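Local structure of xylanase Y (Bacillus halodurans, 1WU4) at residues 19-24 with 339-344; 26-31 with 346-351; 56-61 with 92-97; 99-104 with 123-128. The protein hydrolyses xylooligosaccharides of three or more units, releasing xylose from the reducing end with inversion of anomeric configuration. The protein carries 1 engineered substitution. All coordinates share one frame; numbering follows the deposited sequence.

Interaction 1 of 4, residues 19-24 with 339-344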
# COMPACT_ATOMS: atom_id res chain seq x y z
N LYS A 19 -10.18 -2.17 -19.88
CA LYS A 19 -10.65 -1.82 -21.22
C LYS A 19 -9.82 -2.50 -22.30
O LYS A 19 -10.37 -3.02 -23.28
CB LYS A 19 -10.60 -0.30 -21.40
CG LYS A 19 -11.12 0.19 -22.74
CD LYS A 19 -11.12 1.71 -22.80
CE LYS A 19 -11.58 2.21 -24.16
NZ LYS A 19 -10.66 1.78 -25.24
N GLU A 20 -8.50 -2.51 -22.13
CA GLU A 20 -7.63 -3.14 -23.11
C GLU A 20 -7.88 -4.64 -23.18
O GLU A 20 -7.61 -5.26 -24.22
CB GLU A 20 -6.16 -2.84 -22.77
CG GLU A 20 -5.80 -1.37 -22.96
CD GLU A 20 -4.33 -1.07 -22.76
OE1 GLU A 20 -3.93 0.10 -22.96
OE2 GLU A 20 -3.57 -2.00 -22.41
N PHE A 21 -8.40 -5.22 -22.10
CA PHE A 21 -8.69 -6.64 -22.07
C PHE A 21 -10.13 -6.99 -22.45
O PHE A 21 -10.58 -8.11 -22.22
CB PHE A 21 -8.35 -7.23 -20.69
CG PHE A 21 -6.88 -7.48 -20.47
CD1 PHE A 21 -5.98 -7.42 -21.53
CD2 PHE A 21 -6.40 -7.79 -19.20
CE1 PHE A 21 -4.62 -7.68 -21.33
CE2 PHE A 21 -5.04 -8.04 -18.99
CZ PHE A 21 -4.16 -7.99 -20.06
N GLY A 22 -10.85 -6.03 -23.02
CA GLY A 22 -12.20 -6.31 -23.47
C GLY A 22 -13.41 -5.82 -22.70
O GLY A 22 -14.53 -5.89 -23.22
N TYR A 23 -13.22 -5.33 -21.48
CA TYR A 23 -14.35 -4.83 -20.69
C TYR A 23 -14.78 -3.46 -21.22
O TYR A 23 -13.95 -2.66 -21.63
CB TYR A 23 -13.94 -4.76 -19.22
CG TYR A 23 -13.73 -6.13 -18.62
CD1 TYR A 23 -14.82 -6.88 -18.18
CD2 TYR A 23 -12.46 -6.70 -18.56
CE1 TYR A 23 -14.65 -8.17 -17.69
CE2 TYR A 23 -12.28 -7.99 -18.07
CZ TYR A 23 -13.38 -8.72 -17.64
OH TYR A 23 -13.22 -10.00 -17.17
N SER A 24 -16.08 -3.20 -21.21
CA SER A 24 -16.59 -1.93 -21.72
C SER A 24 -16.38 -0.78 -20.73
O SER A 24 -16.38 -0.99 -19.52
CB SER A 24 -18.07 -2.03 -22.06
OG SER A 24 -18.87 -2.07 -20.89
N TYR A 339 -0.43 -15.03 -18.41
CA TYR A 339 -1.54 -15.17 -17.47
C TYR A 339 -2.17 -13.84 -17.08
O TYR A 339 -3.07 -13.80 -16.23
CB TYR A 339 -1.06 -15.87 -16.21
CG TYR A 339 -0.19 -17.07 -16.49
CD1 TYR A 339 -0.74 -18.29 -16.86
CD2 TYR A 339 1.20 -16.96 -16.45
CE1 TYR A 339 0.07 -19.39 -17.18
CE2 TYR A 339 2.02 -18.04 -16.77
CZ TYR A 339 1.45 -19.25 -17.13
OH TYR A 339 2.26 -20.32 -17.46
N ALA A 340 -1.71 -12.75 -17.69
CA ALA A 340 -2.22 -11.42 -17.36
C ALA A 340 -3.74 -11.30 -17.50
O ALA A 340 -4.43 -10.86 -16.58
CB ALA A 340 -1.53 -10.37 -18.22
N LYS A 341 -4.25 -11.68 -18.67
CA LYS A 341 -5.68 -11.62 -18.96
C LYS A 341 -6.47 -12.50 -18.00
O LYS A 341 -7.50 -12.08 -17.46
CB LYS A 341 -5.92 -12.09 -20.40
CG LYS A 341 -7.37 -12.15 -20.85
CD LYS A 341 -7.96 -10.77 -21.09
CE LYS A 341 -9.23 -10.86 -21.93
NZ LYS A 341 -10.26 -11.74 -21.31
N ALA A 342 -5.99 -13.72 -17.77
CA ALA A 342 -6.67 -14.64 -16.88
C ALA A 342 -6.79 -14.07 -15.47
O ALA A 342 -7.83 -14.21 -14.83
CB ALA A 342 -5.93 -15.98 -16.83
N ASN A 343 -5.74 -13.42 -14.99
CA ASN A 343 -5.78 -12.84 -13.66
C ASN A 343 -6.76 -11.69 -13.56
O ASN A 343 -7.51 -11.58 -12.58
CB ASN A 343 -4.38 -12.39 -13.24
CG ASN A 343 -3.59 -13.51 -12.60
OD1 ASN A 343 -3.62 -13.68 -11.38
ND2 ASN A 343 -2.89 -14.29 -13.41
N VAL A 344 -6.78 -10.82 -14.57
CA VAL A 344 -7.71 -9.70 -14.56
C VAL A 344 -9.14 -10.25 -14.63
O VAL A 344 -10.04 -9.74 -13.95
CB VAL A 344 -7.44 -8.74 -15.75
CG1 VAL A 344 -8.55 -7.70 -15.87
CG2 VAL A 344 -6.10 -8.04 -15.53
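The aliphatic part of Lys341 lies over one face of the Phe21 ring, its CD 4.0 Å from the ring centroid and 29° off the normal, a CH-pi contact. The two side chains run antiparallel to one another, and the nearest approach, 3.5 Å from Lys341 CD to Phe21 CG, falls on the inner end of the ring. Lys341 reaches this place with a kinked chain: chi2 of 74° turns CD out of the extended line. Beyond it, CE comes to 3.1 Å from Phe21 O, while NZ turns to a salt bridge with Asp345. Val344 meets the same ring differently. It crosses Phe21 at about a right angle and sits at the ring edge, with CG2 3.6 Å from Phe21 CE2. Toward the far end of the ring, Phe21 CZ rests 4.0 Å from Ala340 CB. Phe21 is the first residue to leave helix 17-20, which ends in a Schellman motif with Gly22 as the C-prime residue at positive phi (105°), Gly22 N bonded to Lys19 O and Tyr23 N to Phe18 O. At these angles a CB would collide with the carbonyl oxygen of Phe21, consistent with glycine at the turn. Past the turn, Tyr23 adds a looser apolar contact, its CE2 4.3 Å from Val344 CG1, and its hydroxyl is hydrogen-bonded to Asp345, the same carboxylate that pairs with Lys341. No hydrogen bond joins 19-24 to 339-344 directly; Asn343 ND2 instead bonds back to Tyr339 O at 2.9 Å, within the first turn of helix 340-348.

Interaction 2 of 4, residues 26-31 with 346-351. With NI (nickel (II) ion), chain B.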
# COMPACT_ATOMS: atom_id res chain seq x y z
N ALA A 26 -18.36 1.58 -19.90
CA ALA A 26 -19.53 1.74 -19.05
C ALA A 26 -19.53 0.77 -17.87
O ALA A 26 -19.77 1.18 -16.73
CB ALA A 26 -20.80 1.55 -19.87
N GLU A 27 -19.25 -0.50 -18.13
CA GLU A 27 -19.23 -1.48 -17.06
C GLU A 27 -18.07 -1.27 -16.10
O GLU A 27 -18.18 -1.53 -14.90
CB GLU A 27 -19.21 -2.90 -17.64
CG GLU A 27 -20.55 -3.30 -18.29
CD GLU A 27 -21.71 -3.25 -17.30
OE1 GLU A 27 -21.65 -3.96 -16.28
OE2 GLU A 27 -22.68 -2.50 -17.54
N ILE A 28 -16.94 -0.78 -16.62
CA ILE A 28 -15.78 -0.50 -15.78
C ILE A 28 -16.13 0.66 -14.84
O ILE A 28 -15.88 0.58 -13.64
CB ILE A 28 -14.56 -0.13 -16.64
CG1 ILE A 28 -14.12 -1.34 -17.47
CG2 ILE A 28 -13.41 0.34 -15.76
CD1 ILE A 28 -13.13 -1.01 -18.57
N GLN A 29 -16.70 1.73 -15.40
CA GLN A 29 -17.08 2.88 -14.58
C GLN A 29 -18.03 2.45 -13.48
O GLN A 29 -17.88 2.84 -12.32
CB GLN A 29 -17.76 3.95 -15.45
CG GLN A 29 -18.53 5.00 -14.64
CD GLN A 29 -19.14 6.11 -15.49
OE1 GLN A 29 -19.51 5.89 -16.65
NE2 GLN A 29 -19.28 7.29 -14.90
N GLU A 30 -19.02 1.64 -13.84
CA GLU A 30 -20.01 1.15 -12.90
C GLU A 30 -19.39 0.29 -11.80
O GLU A 30 -19.71 0.44 -10.62
CB GLU A 30 -21.07 0.35 -13.65
CG GLU A 30 -22.10 -0.33 -12.77
CD GLU A 30 -23.15 -1.07 -13.58
OE1 GLU A 30 -22.81 -1.58 -14.67
OE2 GLU A 30 -24.31 -1.16 -13.12
N ARG A 31 -18.48 -0.60 -12.19
CA ARG A 31 -17.83 -1.50 -11.24
C ARG A 31 -16.94 -0.75 -10.25
O ARG A 31 -16.93 -1.07 -9.06
CB ARG A 31 -17.03 -2.54 -12.02
CG ARG A 31 -16.43 -3.65 -11.17
CD ARG A 31 -17.49 -4.42 -10.38
NE ARG A 31 -16.86 -5.53 -9.69
CZ ARG A 31 -16.51 -6.68 -10.26
NH1 ARG A 31 -16.76 -6.88 -11.55
NH2 ARG A 31 -15.88 -7.61 -9.56
N LEU A 346 -10.18 -13.19 -13.55
CA LEU A 346 -10.48 -13.83 -12.28
C LEU A 346 -10.93 -12.78 -11.28
O LEU A 346 -11.93 -12.96 -10.57
CB LEU A 346 -9.24 -14.56 -11.74
CG LEU A 346 -9.40 -15.26 -10.38
CD1 LEU A 346 -10.50 -16.31 -10.47
CD2 LEU A 346 -8.08 -15.89 -9.96
N PHE A 347 -10.20 -11.67 -11.22
CA PHE A 347 -10.52 -10.58 -10.32
C PHE A 347 -11.90 -10.00 -10.63
O PHE A 347 -12.71 -9.77 -9.73
CB PHE A 347 -9.44 -9.50 -10.42
CG PHE A 347 -9.70 -8.27 -9.59
CD1 PHE A 347 -10.08 -8.38 -8.25
CD2 PHE A 347 -9.51 -7.00 -10.13
CE1 PHE A 347 -10.28 -7.24 -7.47
CE2 PHE A 347 -9.71 -5.86 -9.36
CZ PHE A 347 -10.09 -5.98 -8.02
N TRP A 348 -12.19 -9.79 -11.91
CA TRP A 348 -13.49 -9.25 -12.30
C TRP A 348 -14.61 -10.17 -11.82
O TRP A 348 -15.67 -9.71 -11.39
CB TRP A 348 -13.57 -9.09 -13.82
CG TRP A 348 -14.83 -8.41 -14.28
CD1 TRP A 348 -16.03 -9.00 -14.55
CD2 TRP A 348 -15.01 -7.01 -14.50
NE1 TRP A 348 -16.95 -8.04 -14.92
CE2 TRP A 348 -16.35 -6.82 -14.90
CE3 TRP A 348 -14.16 -5.89 -14.40
CZ2 TRP A 348 -16.87 -5.55 -15.20
CZ3 TRP A 348 -14.68 -4.63 -14.70
CH2 TRP A 348 -16.02 -4.48 -15.09
N ASN A 349 -14.36 -11.48 -11.87
CA ASN A 349 -15.36 -12.46 -11.46
C ASN A 349 -15.33 -12.80 -9.98
O ASN A 349 -15.96 -13.77 -9.55
CB ASN A 349 -15.19 -13.73 -12.30
CG ASN A 349 -15.48 -13.49 -13.77
OD1 ASN A 349 -14.68 -13.84 -14.64
ND2 ASN A 349 -16.63 -12.89 -14.06
N THR A 350 -14.61 -12.01 -9.20
CA THR A 350 -14.51 -12.22 -7.76
C THR A 350 -15.18 -11.06 -7.03
O THR A 350 -14.72 -9.92 -7.11
CB THR A 350 -13.04 -12.30 -7.29
OG1 THR A 350 -12.38 -13.37 -7.96
CG2 THR A 350 -12.97 -12.52 -5.78
N PRO A 351 -16.29 -11.32 -6.32
CA PRO A 351 -16.97 -10.23 -5.60
C PRO A 351 -16.16 -9.77 -4.39
O PRO A 351 -15.32 -10.51 -3.88
CB PRO A 351 -18.29 -10.87 -5.18
CG PRO A 351 -18.53 -11.91 -6.24
CD PRO A 351 -17.15 -12.51 -6.40
NI NI B . -23.90 -2.40 -16.02
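Two nitrogens of Arg31 converge on a single oxygen while one of them also lies over an indole face. NH1 and NH2 both donate to Trp348 O, at 3.0 Å from NH1 and 2.8 Å from NH2, and this carbonyl lies close to the guanidinium plane. NH1 is in the carbonyl plane, on a lone pair, whereas NH2 stands above that plane. NH1 also hangs 3.3 Å above the centre of the Trp348 ring system. Since the guanidinium and indole planes are 65° apart, the group is steeply tilted to the ring. The cation-pi contact is measured by Arg31 CZ at 4.6 Å from the five-membered ring centroid, 11° off the normal. The aliphatic stem continues over the same indole, with Arg31 CG 4.3 Å from the six-membered ring centroid. A bend at chi2 (58°) swings CD out of the extended line, the two side chains pointing opposite ways. At the ring edge lie the backbone of Glu27 and Ile28, the latter also placing CG1 4.3 Å from Trp348 CZ3. Tyr23 stacks on the indole and Phe18 meets it edge-to-face. One turn apart on helix 25-40, Glu27 OE2 and Glu30 OE1 bind the nickel ion at 2.0 and 1.9 Å. Helix 340-348 of the (alpha/alpha)6 barrel, on which the N-terminal helix 25-40 packs, ends at Trp348, so its last carbonyl faces a cation, and the negative end of the helix dipole would favour a charged guanidinium there; Tyr365 OH, bonded to NH2 and Thr350 O, probably restrains its orientation.

Interaction 3 of 4, residues 56-61 with 92-97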
# COMPACT_ATOMS: atom_id res chain seq x y z
N LEU A 56 -15.05 13.81 11.80
CA LEU A 56 -14.22 12.64 12.06
C LEU A 56 -14.67 11.43 11.26
O LEU A 56 -15.80 11.38 10.77
CB LEU A 56 -14.24 12.31 13.56
CG LEU A 56 -13.53 13.30 14.48
CD1 LEU A 56 -13.85 12.97 15.93
CD2 LEU A 56 -12.02 13.24 14.24
N GLY A 57 -13.78 10.45 11.15
CA GLY A 57 -14.08 9.24 10.42
C GLY A 57 -12.89 8.30 10.47
O GLY A 57 -11.77 8.74 10.73
N TYR A 58 -13.12 7.02 10.23
CA TYR A 58 -12.04 6.05 10.26
C TYR A 58 -12.35 4.78 9.49
O TYR A 58 -13.51 4.50 9.18
CB TYR A 58 -11.69 5.70 11.71
CG TYR A 58 -12.83 5.08 12.51
CD1 TYR A 58 -13.25 3.77 12.28
CD2 TYR A 58 -13.49 5.82 13.49
CE1 TYR A 58 -14.30 3.21 13.01
CE2 TYR A 58 -14.54 5.26 14.23
CZ TYR A 58 -14.93 3.96 13.99
OH TYR A 58 -15.96 3.40 14.72
N LEU A 59 -11.30 4.04 9.15
CA LEU A 59 -11.48 2.76 8.49
C LEU A 59 -11.28 1.75 9.60
O LEU A 59 -10.29 1.81 10.33
CB LEU A 59 -10.46 2.54 7.37
CG LEU A 59 -10.94 2.98 5.99
CD1 LEU A 59 -10.94 4.49 5.91
CD2 LEU A 59 -10.04 2.39 4.91
N LEU A 60 -12.22 0.83 9.73
CA LEU A 60 -12.15 -0.17 10.77
C LEU A 60 -11.63 -1.51 10.29
O LEU A 60 -12.11 -2.03 9.28
CB LEU A 60 -13.54 -0.36 11.38
CG LEU A 60 -13.69 -1.39 12.50
CD1 LEU A 60 -13.03 -0.87 13.77
CD2 LEU A 60 -15.17 -1.67 12.75
N ASP A 61 -10.64 -2.05 10.99
CA ASP A 61 -10.15 -3.37 10.65
C ASP A 61 -11.26 -4.20 11.27
O ASP A 61 -11.22 -4.53 12.46
CB ASP A 61 -8.82 -3.69 11.34
CG ASP A 61 -8.32 -5.08 11.01
OD1 ASP A 61 -9.15 -6.01 10.98
OD2 ASP A 61 -7.10 -5.25 10.80
N TRP A 92 -8.03 11.97 8.26
CA TRP A 92 -6.79 12.60 8.68
C TRP A 92 -6.97 13.27 10.05
O TRP A 92 -6.07 13.23 10.89
CB TRP A 92 -6.36 13.63 7.63
CG TRP A 92 -5.10 14.39 7.95
CD1 TRP A 92 -4.94 15.75 7.87
CD2 TRP A 92 -3.84 13.86 8.38
NE1 TRP A 92 -3.65 16.09 8.21
CE2 TRP A 92 -2.96 14.95 8.53
CE3 TRP A 92 -3.36 12.57 8.64
CZ2 TRP A 92 -1.62 14.80 8.93
CZ3 TRP A 92 -2.03 12.41 9.04
CH2 TRP A 92 -1.18 13.53 9.18
N ASN A 93 -8.13 13.87 10.27
CA ASN A 93 -8.41 14.52 11.54
C ASN A 93 -8.40 13.49 12.67
O ASN A 93 -7.81 13.72 13.73
CB ASN A 93 -9.76 15.24 11.48
CG ASN A 93 -10.00 16.13 12.68
OD1 ASN A 93 -9.10 16.83 13.14
ND2 ASN A 93 -11.23 16.12 13.19
N TRP A 94 -9.04 12.34 12.45
CA TRP A 94 -9.08 11.28 13.46
C TRP A 94 -7.66 10.79 13.73
O TRP A 94 -7.27 10.56 14.87
CB TRP A 94 -9.93 10.11 12.96
CG TRP A 94 -10.45 9.19 14.03
CD1 TRP A 94 -11.70 9.22 14.60
CD2 TRP A 94 -9.77 8.07 14.63
NE1 TRP A 94 -11.83 8.20 15.51
CE2 TRP A 94 -10.67 7.48 15.55
CE3 TRP A 94 -8.49 7.52 14.48
CZ2 TRP A 94 -10.33 6.35 16.31
CZ3 TRP A 94 -8.15 6.40 15.24
CH2 TRP A 94 -9.07 5.83 16.14
N THR A 95 -6.90 10.63 12.65
CA THR A 95 -5.52 10.17 12.73
C THR A 95 -4.65 11.09 13.59
O THR A 95 -3.94 10.63 14.48
CB THR A 95 -4.91 10.07 11.32
OG1 THR A 95 -5.67 9.14 10.54
CG2 THR A 95 -3.47 9.60 11.39
N MET A 96 -4.71 12.38 13.31
CA MET A 96 -3.92 13.34 14.07
C MET A 96 -4.37 13.46 15.52
O MET A 96 -3.56 13.64 16.43
CB MET A 96 -3.97 14.71 13.40
CG MET A 96 -3.03 14.86 12.21
SD MET A 96 -1.31 14.57 12.68
CE MET A 96 -1.09 15.79 13.95
N LYS A 97 -5.68 13.35 15.74
CA LYS A 97 -6.23 13.47 17.07
C LYS A 97 -5.94 12.28 17.98
O LYS A 97 -5.56 12.44 19.14
CB LYS A 97 -7.75 13.68 16.97
CG LYS A 97 -8.44 13.93 18.30
CD LYS A 97 -9.95 14.02 18.11
CE LYS A 97 -10.34 15.08 17.08
NZ LYS A 97 -9.86 16.44 17.46
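Tyr58 is set obliquely against Trp94, its ring plane turned 58° from the five-membered ring of the indole, with the two centroids 5.2 Å apart. In this pose Tyr58 CD2 lies over one indole face, offset toward the rim, at 3.5 Å from Trp94 NE1. Tyr58 CB lies more squarely above that five-membered ring, 4.2 Å from its centroid and 9° off the normal. Closer to the helix backbone, Gly57 O approaches Trp94 CB at 3.2 Å. Leu56 crosses Asn93 at a slant, its CD2 3.2 Å from Asn93 ND2, and the same methyl packs 3.8 Å from Lys97 CE; the Asn93 amide itself is hydrogen-bonded to Asp55 O. An alanine at Trp94 would probably open a gap beneath Tyr58, leaving its CB and CD2 without the indole face and its ring freer to turn. The axes of strand 56-59 and of the 92-97 part of helix 85-99 run almost perpendicular, at 87°, with a closest approach of 6.6 Å. The arrangement is a two-stranded antiparallel hairpin, 49-52 with 56-59, laid across a helix of the (alpha/alpha)6 barrel of glycoside hydrolase family 8.

Interaction 4 of 4, residues 99-104 with 123-128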
# COMPACT_ATOMS: atom_id res chain seq x y z
N MET A 99 -4.04 9.11 16.83
CA MET A 99 -2.89 8.28 16.55
C MET A 99 -1.53 8.96 16.63
O MET A 99 -0.54 8.33 17.00
CB MET A 99 -3.07 7.63 15.17
CG MET A 99 -4.45 7.00 14.99
SD MET A 99 -4.70 6.15 13.42
CE MET A 99 -4.48 4.45 13.93
N TYR A 100 -1.46 10.24 16.28
CA TYR A 100 -0.19 10.96 16.33
C TYR A 100 0.37 10.97 17.75
O TYR A 100 -0.33 11.31 18.70
CB TYR A 100 -0.35 12.39 15.83
CG TYR A 100 0.96 13.15 15.81
CD1 TYR A 100 1.94 12.85 14.86
CD2 TYR A 100 1.24 14.13 16.75
CE1 TYR A 100 3.17 13.51 14.86
CE2 TYR A 100 2.46 14.80 16.76
CZ TYR A 100 3.42 14.49 15.81
OH TYR A 100 4.62 15.15 15.82
N MET A 101 1.64 10.60 17.88
CA MET A 101 2.28 10.55 19.19
C MET A 101 3.17 11.75 19.49
O MET A 101 4.07 12.09 18.73
CB MET A 101 3.11 9.27 19.31
CG MET A 101 2.28 8.01 19.23
SD MET A 101 3.25 6.50 19.43
CE MET A 101 3.93 6.30 17.78
N THR A 102 2.91 12.38 20.63
CA THR A 102 3.69 13.54 21.06
C THR A 102 4.69 13.14 22.14
O THR A 102 5.58 13.92 22.47
CB THR A 102 2.79 14.64 21.64
OG1 THR A 102 2.03 14.11 22.72
CG2 THR A 102 1.85 15.18 20.57
N GLU A 103 4.54 11.93 22.67
CA GLU A 103 5.42 11.46 23.74
C GLU A 103 6.01 10.09 23.45
O GLU A 103 5.52 9.35 22.59
CB GLU A 103 4.64 11.40 25.05
CG GLU A 103 3.83 12.65 25.34
CD GLU A 103 2.86 12.47 26.50
OE1 GLU A 103 2.05 11.52 26.46
OE2 GLU A 103 2.92 13.28 27.45
N GLY A 104 7.07 9.74 24.17
CA GLY A 104 7.70 8.45 23.99
C GLY A 104 8.78 8.44 22.93
O GLY A 104 8.99 9.43 22.23
N TRP A 123 2.31 2.18 21.30
CA TRP A 123 2.98 3.44 21.00
C TRP A 123 4.03 3.18 19.92
O TRP A 123 4.93 3.98 19.71
CB TRP A 123 3.62 4.03 22.26
CG TRP A 123 2.67 4.87 23.07
CD1 TRP A 123 1.31 4.77 23.12
CD2 TRP A 123 3.03 5.91 23.99
NE1 TRP A 123 0.80 5.68 24.02
CE2 TRP A 123 1.83 6.39 24.56
CE3 TRP A 123 4.24 6.49 24.39
CZ2 TRP A 123 1.81 7.42 25.52
CZ3 TRP A 123 4.23 7.51 25.33
CH2 TRP A 123 3.01 7.96 25.89
N GLY A 124 3.89 2.04 19.25
CA GLY A 124 4.81 1.70 18.18
C GLY A 124 4.12 1.97 16.85
O GLY A 124 2.92 1.75 16.72
N PRO A 125 4.86 2.47 15.85
CA PRO A 125 4.30 2.77 14.52
C PRO A 125 4.51 1.66 13.50
O PRO A 125 5.23 0.69 13.75
CB PRO A 125 5.06 4.03 14.13
CG PRO A 125 6.44 3.71 14.64
CD PRO A 125 6.19 3.09 16.01
N ALA A 126 3.86 1.81 12.35
CA ALA A 126 3.98 0.86 11.25
C ALA A 126 4.39 1.71 10.04
O ALA A 126 3.57 2.43 9.47
CB ALA A 126 2.65 0.17 10.99
N PRO A 127 5.66 1.63 9.63
CA PRO A 127 6.19 2.39 8.49
C PRO A 127 5.37 2.44 7.21
O PRO A 127 5.38 3.46 6.51
CB PRO A 127 7.57 1.78 8.28
CG PRO A 127 7.99 1.45 9.67
CD PRO A 127 6.73 0.83 10.26
N ASP A 128 4.66 1.37 6.88
CA ASP A 128 3.87 1.40 5.65
C ASP A 128 2.71 2.40 5.78
O ASP A 128 2.20 2.90 4.77
CB ASP A 128 3.39 -0.01 5.25
CG ASP A 128 2.50 -0.68 6.29
OD1 ASP A 128 2.72 -0.50 7.50
OD2 ASP A 128 1.58 -1.41 5.87
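Met101 SD lies 3.0 Å from Trp123 O, and its CE is also close to that oxygen, so the thioether end is pressed against the backbone carbonyl. The sulfur stands 4.6 Å from the centroid of the Trp123 five-membered ring and 36° off its normal, an oblique Met-aromatic contact. The chain is extended as far as SD, and chi3 of -81° then bends CE aside, to 4.3 Å from Pro125 CD. At the other end of the indole, Glu103 crosses the ring at a slant, with its carboxylate plane 38° from the ring plane. Glu103 OE1 approaches Trp123 CH2 at 3.7 Å, while Glu103 O lies 3.5 Å from Trp123 CZ3. Gly104 follows alongside: a CB there would clash with Trp123 CE3. An alanine in place of Met101 would probably open a gap beside Trp123 and Pro125, depriving the indole of its sulfur contact and freeing it to shift. Farther out, backbone hydrogen bonds from Met101 to Gly108 and Tyr109, and from Gly124 to Trp112, fix both segments to the intervening chain. Trp123 O has a weak hydrogen bond with His106 ND1, and this histidine also touches Met101 and Pro125. The segments join the loop after helix 85-99 to the approach to helix 127-144 of the family 8 barrel, and Pro125 lies about 11 Å, side chain to side chain, from Glu70, the probable proton donor. No hydrogen bond links them, so their association rests on sulfur, aromatic and van der Waals contacts, with backbone bonds to the intervening chain also likely to orient the segments.

In the fold
Interactions 1 and 2 form one continuous patch, their centres 11 Å apart, because successive helices 17-20 and 25-40 both pack on helix 340-348; the ring of Tyr23 in 19-24 meets Trp348 of 346-351. Some 315 residues separate their segments. Interactions 3 and 4 fall within that span, in series along the chain, with centres 14 Å apart. Between them Trp94 CZ3 packs 3.8 Å from Met99 CG. Interaction 4 lies across the chain's centre from interactions 1 and 2, about 41 and 37 Å away between centres. The long-range pair thus joins the N-terminal region to the late helices of the (alpha/alpha)6 barrel, the local pair lying around helix 85-99.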